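Local atomic coordinates of uncharacterized protein DUF1185 (Bordetella bronchiseptica RB50, PDB entry 3BYQ), a protein that is of unknown function but adopts a variant of the Bacillus chorismate mutase fold and may take part in amino-acid metabolism. Residues 34-40 against 160-166; 82-86 against 124-130. One frame throughout, in Å; residues are numbered along the deposited sequence. Where two conformers were deposited one is given.

Interaction 1: residues 34-40 against 160-166; sequences SCAVIRN and REILFAL. With EDO (1,2-ethanediol), chain I.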
loop_
_atom_site.group_PDB
_atom_site.type_symbol
_atom_site.label_atom_id
_atom_site.label_comp_id
_atom_site.label_asym_id
_atom_site.label_seq_id
_atom_site.Cartn_x
_atom_site.Cartn_y
_atom_site.Cartn_z
ATOM N N SER B 34 18.860 10.338 -5.896
ATOM C CA SER B 34 19.330 9.687 -7.109
ATOM C C SER B 34 19.395 8.211 -6.774
ATOM O O SER B 34 20.098 7.825 -5.854
ATOM C CB SER B 34 20.714 10.197 -7.528
ATOM O OG SER B 34 21.154 9.627 -8.774
ATOM N N CYS B 35 18.659 7.418 -7.551
ATOM C CA CYS B 35 18.551 5.968 -7.365
ATOM C C CYS B 35 18.963 5.215 -8.622
ATOM O O CYS B 35 18.734 5.671 -9.772
ATOM C CB CYS B 35 17.101 5.587 -7.101
ATOM S SG CYS B 35 16.303 6.489 -5.693
ATOM N N ALA B 36 19.545 4.046 -8.384
ATOM C CA ALA B 36 19.900 3.103 -9.440
ATOM C C ALA B 36 19.439 1.701 -9.036
ATOM O O ALA B 36 19.678 1.257 -7.892
ATOM C CB ALA B 36 21.410 3.081 -9.699
ATOM N N VAL B 37 18.837 1.028 -10.022
ATOM C CA VAL B 37 18.360 -0.343 -9.901
ATOM C C VAL B 37 19.345 -1.209 -10.642
ATOM O O VAL B 37 19.570 -1.019 -11.824
ATOM C CB VAL B 37 16.961 -0.527 -10.486
ATOM C CG1 VAL B 37 16.533 -1.973 -10.379
ATOM C CG2 VAL B 37 15.950 0.392 -9.781
ATOM N N ILE B 38 19.975 -2.113 -9.898
ATOM C CA ILE B 38 20.984 -3.015 -10.443
ATOM C C ILE B 38 20.656 -4.476 -10.191
ATOM O O ILE B 38 19.876 -4.798 -9.345
ATOM C CB ILE B 38 22.403 -2.695 -9.946
ATOM C CG1 ILE B 38 22.660 -3.178 -8.503
ATOM C CG2 ILE B 38 22.706 -1.182 -10.088
ATOM C CD1 ILE B 38 24.176 -3.173 -8.078
ATOM N N ARG B 39 21.213 -5.345 -11.021
ATOM C CA ARG B 39 21.051 -6.777 -10.819
ATOM C C ARG B 39 21.801 -7.153 -9.560
ATOM O O ARG B 39 22.886 -6.632 -9.283
ATOM C CB ARG B 39 21.621 -7.552 -12.011
ATOM C CG ARG B 39 21.408 -9.046 -11.908
ATOM C CD ARG B 39 21.822 -9.750 -13.189
ATOM N NE ARG B 39 23.245 -9.614 -13.434
ATOM C CZ ARG B 39 24.196 -10.361 -12.865
ATOM N NH1 ARG B 39 23.878 -11.269 -11.964
ATOM N NH2 ARG B 39 25.475 -10.145 -13.183
ATOM N N ASN B 40 21.223 -8.072 -8.798
ATOM C CA ASN B 40 21.883 -8.602 -7.623
ATOM C C ASN B 40 22.658 -9.856 -8.000
ATOM O O ASN B 40 22.051 -10.891 -8.233
ATOM C CB ASN B 40 20.864 -8.973 -6.536
ATOM C CG ASN B 40 21.504 -9.402 -5.241
ATOM O OD1 ASN B 40 22.703 -9.621 -5.182
ATOM N ND2 ASN B 40 20.700 -9.506 -4.184
ATOM N N ARG B 160 15.437 -10.177 -7.800
ATOM C CA ARG B 160 16.867 -10.407 -8.014
ATOM C C ARG B 160 17.636 -9.125 -8.341
ATOM O O ARG B 160 18.658 -9.143 -9.006
ATOM C CB ARG B 160 17.038 -11.493 -9.093
ATOM C CG ARG B 160 16.384 -12.810 -8.675
ATOM C CD ARG B 160 16.516 -13.897 -9.691
ATOM N NE ARG B 160 15.523 -13.762 -10.739
ATOM C CZ ARG B 160 14.220 -13.909 -10.535
ATOM N NH1 ARG B 160 13.735 -14.141 -9.314
ATOM N NH2 ARG B 160 13.402 -13.769 -11.550
ATOM N N GLU B 161 17.105 -8.025 -7.837
ATOM C CA GLU B 161 17.699 -6.692 -7.982
ATOM C C GLU B 161 17.924 -6.019 -6.654
ATOM O O GLU B 161 17.495 -6.483 -5.594
ATOM C CB GLU B 161 16.813 -5.788 -8.818
ATOM C CG GLU B 161 16.538 -6.311 -10.193
ATOM C CD GLU B 161 15.723 -5.371 -11.020
ATOM O OE1 GLU B 161 14.712 -4.829 -10.485
ATOM O OE2 GLU B 161 16.033 -5.235 -12.236
ATOM N N ILE B 162 18.650 -4.917 -6.740
ATOM C CA ILE B 162 18.879 -4.011 -5.598
ATOM C C ILE B 162 18.754 -2.581 -6.080
ATOM O O ILE B 162 19.172 -2.264 -7.215
ATOM C CB ILE B 162 20.284 -4.134 -4.947
ATOM C CG1 ILE B 162 20.666 -5.591 -4.654
ATOM C CG2 ILE B 162 20.350 -3.252 -3.637
ATOM C CD1 ILE B 162 22.218 -5.834 -4.465
ATOM N N LEU B 163 18.084 -1.763 -5.268
ATOM C CA LEU B 163 17.941 -0.320 -5.516
ATOM C C LEU B 163 18.834 0.385 -4.514
ATOM O O LEU B 163 18.737 0.165 -3.298
ATOM C CB LEU B 163 16.465 0.100 -5.347
ATOM C CG LEU B 163 16.126 1.564 -5.700
ATOM C CD1 LEU B 163 14.594 1.699 -5.849
ATOM C CD2 LEU B 163 16.606 2.524 -4.625
ATOM N N PHE B 164 19.795 1.141 -5.034
ATOM C CA PHE B 164 20.704 1.949 -4.220
ATOM C C PHE B 164 20.409 3.412 -4.461
ATOM O O PHE B 164 20.196 3.820 -5.587
ATOM C CB PHE B 164 22.161 1.656 -4.586
ATOM C CG PHE B 164 22.648 0.272 -4.173
ATOM C CD1 PHE B 164 22.730 -0.058 -2.826
ATOM C CD2 PHE B 164 23.098 -0.642 -5.100
ATOM C CE1 PHE B 164 23.203 -1.287 -2.414
ATOM C CE2 PHE B 164 23.586 -1.896 -4.696
ATOM C CZ PHE B 164 23.626 -2.207 -3.339
ATOM N N ALA B 165 20.463 4.195 -3.386
ATOM C CA ALA B 165 20.129 5.602 -3.450
ATOM C C ALA B 165 20.970 6.508 -2.582
ATOM O O ALA B 165 21.441 6.099 -1.488
ATOM C CB ALA B 165 18.637 5.781 -3.037
ATOM N N LEU B 166 21.131 7.734 -3.071
ATOM C CA LEU B 166 21.754 8.796 -2.278
ATOM C C LEU B 166 20.773 9.949 -2.259
ATOM O O LEU B 166 19.997 10.145 -3.210
ATOM C CB LEU B 166 23.066 9.260 -2.880
ATOM C CG LEU B 166 24.198 8.223 -2.902
ATOM C CD1 LEU B 166 25.438 8.788 -3.572
ATOM C CD2 LEU B 166 24.504 7.754 -1.504
HETATM C C1 EDO I . 10.234 -14.409 -7.505
HETATM O O1 EDO I . 10.330 -14.449 -8.941
HETATM C C2 EDO I . 10.123 -15.830 -6.976
HETATM O O2 EDO I . 8.956 -16.422 -7.551
HETATM O O HOH W 1 17.875 -9.147 -4.820
#
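I38 carries CG1 between its backbone N and carbonyl carbon (chi1 77°), and this torsion brings CD1 to the edge of the F164 ring, near the ring plane, 3.7 Å from CE2. One face of the F164 ring lies over CG2 of I162, and W98 stacks on the ring from outside the pair of strands. CD1 of I162 in turn meets the amide carbon CG of N40 at 3.7 Å, the two side chains crossing at a slant. Six backbone hydrogen bonds join 34-39 to 161-166 in an antiparallel pair, the axes 4.6 Å apart at 155°. S34–L166, A36–F164 and I38–I162 are the hydrogen-bonded pairs, C35–A165 and V37–L163 the non-hydrogen-bonded ones between them. I38 N to I162 O, at 2.8 Å, is the straightest bond (N-H...O 174°). Within the mixed sheet of this chorismate mutase-like fold, strand 7-17 flanks 29-39 on its other side, while 79-86 flanks 161-169. The face bearing S34 and L166 packs on helix 51-72. On the opposite face C35 SG lies 3.6 Å from A165 CB, and L163 CD2 approaches C35 CB. V37 CG1 comes within 3.4 Å of E161 OE1, a carboxylate oxygen that accepts a bond from R158 N, while OE2 forms a salt bridge with R8. Past the strand ends N40 N donates to R160 O at 2.8 Å. A water accepts from N40 ND2 and donates to E161 O. The guanidinium of R160 forms salt bridges with D89 of its own chain and D89 of the second subunit, and its NH1 makes a weak, long bond to ethanediol O1 (3.4 Å).

Interaction 2: residues 82-86 against 124-130; sequences KAAIV and ATAGYRM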
loop_
_atom_site.group_PDB
_atom_site.type_symbol
_atom_site.label_atom_id
_atom_site.label_comp_id
_atom_site.label_asym_id
_atom_site.label_seq_id
_atom_site.Cartn_x
_atom_site.Cartn_y
_atom_site.Cartn_z
ATOM N N LYS B 82 21.621 8.162 2.656
ATOM C CA LYS B 82 21.860 7.056 1.722
ATOM C C LYS B 82 20.897 5.962 2.059
ATOM O O LYS B 82 20.495 5.817 3.208
ATOM C CB LYS B 82 23.300 6.554 1.820
ATOM C CG LYS B 82 23.699 5.953 3.172
ATOM C CD LYS B 82 25.217 5.924 3.415
ATOM C CE LYS B 82 25.509 5.520 4.840
ATOM N NZ LYS B 82 26.920 5.605 5.252
ATOM N N ALA B 83 20.536 5.167 1.069
ATOM C CA ALA B 83 19.550 4.118 1.350
ATOM C C ALA B 83 19.631 2.990 0.368
ATOM O O ALA B 83 20.194 3.113 -0.720
ATOM C CB ALA B 83 18.142 4.720 1.355
ATOM N N ALA B 84 19.111 1.850 0.786
ATOM C CA ALA B 84 19.094 0.653 -0.074
ATOM C C ALA B 84 17.828 -0.161 0.113
ATOM O O ALA B 84 17.365 -0.329 1.214
ATOM C CB ALA B 84 20.293 -0.245 0.190
ATOM N N ILE B 85 17.301 -0.659 -0.989
ATOM C CA ILE B 85 16.163 -1.566 -0.976
ATOM C C ILE B 85 16.579 -2.795 -1.798
ATOM O O ILE B 85 16.796 -2.715 -3.023
ATOM C CB ILE B 85 14.839 -0.985 -1.539
ATOM C CG1 ILE B 85 14.583 0.394 -0.955
ATOM C CG2 ILE B 85 13.634 -1.987 -1.247
ATOM C CD1 ILE B 85 13.388 1.121 -1.487
ATOM N N VAL B 86 16.612 -3.933 -1.118
ATOM C CA VAL B 86 17.041 -5.176 -1.721
ATOM C C VAL B 86 15.797 -5.966 -2.081
ATOM O O VAL B 86 14.820 -5.970 -1.347
ATOM C CB VAL B 86 17.957 -6.014 -0.780
ATOM C CG1 VAL B 86 18.468 -7.290 -1.471
ATOM C CG2 VAL B 86 19.139 -5.148 -0.258
ATOM N N ALA B 124 12.615 -5.861 0.399
ATOM C CA ALA B 124 11.196 -5.599 0.158
ATOM C C ALA B 124 10.786 -5.975 -1.246
ATOM O O ALA B 124 11.577 -6.296 -2.087
ATOM C CB ALA B 124 10.923 -4.114 0.364
ATOM N N THR B 125 9.481 -5.947 -1.428
ATOM C CA THR B 125 8.869 -6.224 -2.730
ATOM C C THR B 125 9.016 -5.013 -3.652
ATOM O O THR B 125 9.285 -3.888 -3.227
ATOM C CB THR B 125 7.382 -6.520 -2.593
ATOM O OG1 THR B 125 6.753 -5.395 -1.983
ATOM C CG2 THR B 125 7.159 -7.756 -1.755
ATOM N N ALA B 126 8.918 -5.275 -4.942
ATOM C CA ALA B 126 9.005 -4.222 -5.936
ATOM C C ALA B 126 7.930 -3.181 -5.613
ATOM O O ALA B 126 6.812 -3.521 -5.275
ATOM C CB ALA B 126 8.783 -4.773 -7.376
ATOM N N GLY B 127 8.323 -1.922 -5.723
ATOM C CA GLY B 127 7.467 -0.795 -5.459
ATOM C C GLY B 127 7.469 -0.275 -4.059
ATOM O O GLY B 127 6.809 0.708 -3.762
ATOM N N TYR B 128 8.185 -0.957 -3.176
ATOM C CA TYR B 128 8.244 -0.543 -1.798
ATOM C C TYR B 128 8.733 0.908 -1.719
ATOM O O TYR B 128 9.696 1.292 -2.375
ATOM C CB TYR B 128 9.190 -1.451 -1.004
ATOM C CG TYR B 128 9.190 -1.176 0.483
ATOM C CD1 TYR B 128 8.071 -1.483 1.223
ATOM C CD2 TYR B 128 10.306 -0.650 1.148
ATOM C CE1 TYR B 128 8.043 -1.276 2.583
ATOM C CE2 TYR B 128 10.251 -0.397 2.538
ATOM C CZ TYR B 128 9.109 -0.722 3.230
ATOM O OH TYR B 128 8.939 -0.524 4.603
ATOM N N ARG B 129 8.039 1.690 -0.899
ATOM C CA ARG B 129 8.360 3.110 -0.672
ATOM C C ARG B 129 8.973 3.247 0.702
ATOM O O ARG B 129 8.466 2.660 1.640
ATOM C CB ARG B 129 7.090 3.943 -0.645
ATOM C CG ARG B 129 6.103 3.754 -1.760
ATOM C CD ARG B 129 6.606 4.226 -3.049
ATOM N NE ARG B 129 7.076 5.607 -3.075
ATOM C CZ ARG B 129 7.725 6.138 -4.103
ATOM N NH1 ARG B 129 7.924 5.423 -5.205
ATOM N NH2 ARG B 129 8.159 7.376 -4.051
HETATM N N MSE B 130 10.022 4.051 0.829
HETATM C CA MSE B 130 10.706 4.177 2.112
HETATM C C MSE B 130 11.112 5.601 2.427
HETATM O O MSE B 130 11.667 6.281 1.580
HETATM C CB MSE B 130 11.962 3.260 2.050
HETATM C CG MSE B 130 12.745 3.068 3.309
HETATM SE SE MSE B 130 14.034 1.638 3.109
HETATM C CE MSE B 130 15.252 2.499 1.914
#
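I85 and the selenomethionine M130 reach toward each other tip to tip: the terminal methyl CE of M130 stops 3.6 Å from CG1 of I85. With CG anti to its backbone N (chi1 -172°), M130 extends from its own strand, and the bend at chi3 (71°) turns CE in against strand 82-86. There the methyl also meets A83 CB at 3.7 Å and lies 3.6 Å from the carbonyl O of A84. The two branches of I85 divide the remaining contacts. CD1 approaches the backbone O of Y128 (3.8 Å), whereas CG2 lies 3.8 Å from A124 CB and meets the Y128 ring obliquely, 4.3 Å from CD2.

One polar bond joins the segments: A124 N donates to V86 O at 2.8 Å. After it the chain reverses through a type II turn from T125 to Y128, closed by Y128 N bonding T125 O; G127 takes the positive phi (91°) at its third position. The hydroxyl of Y128 is hydrogen-bonded to E150 of the fourth subunit, and A124 packs on Q154 of the third subunit.

Strand 79-86 pairs in parallel with 119-123 and antiparallel with 130-136, so the turn-bearing loop 124-130 links two of its partner strands, with M130 also packing on V120 and A122.

Overall arrangement
Interactions 1 and 2 have centres about 9 Å apart and both reach one mixed sheet, in which strands 161-169 and 79-86 are neighbours. Two probable backbone hydrogen bonds join them: L163 N to I85 O at 2.8 Å and A83 N to A165 O at 2.9 Å. Side chains add to the junction, I162 CG2 packing 3.6 Å from I85 O and L166 CD2 3.7 Å from K82 CB. In sequence, both segments of 82-86/124-130 fall between those of 34-40/160-166. Subunit contacts occur in both: R160 of interaction 1 reaches the second subunit and an ethanediol probably from the crystallisation liquor, while loop 124-130 packs on the third and fourth subunits.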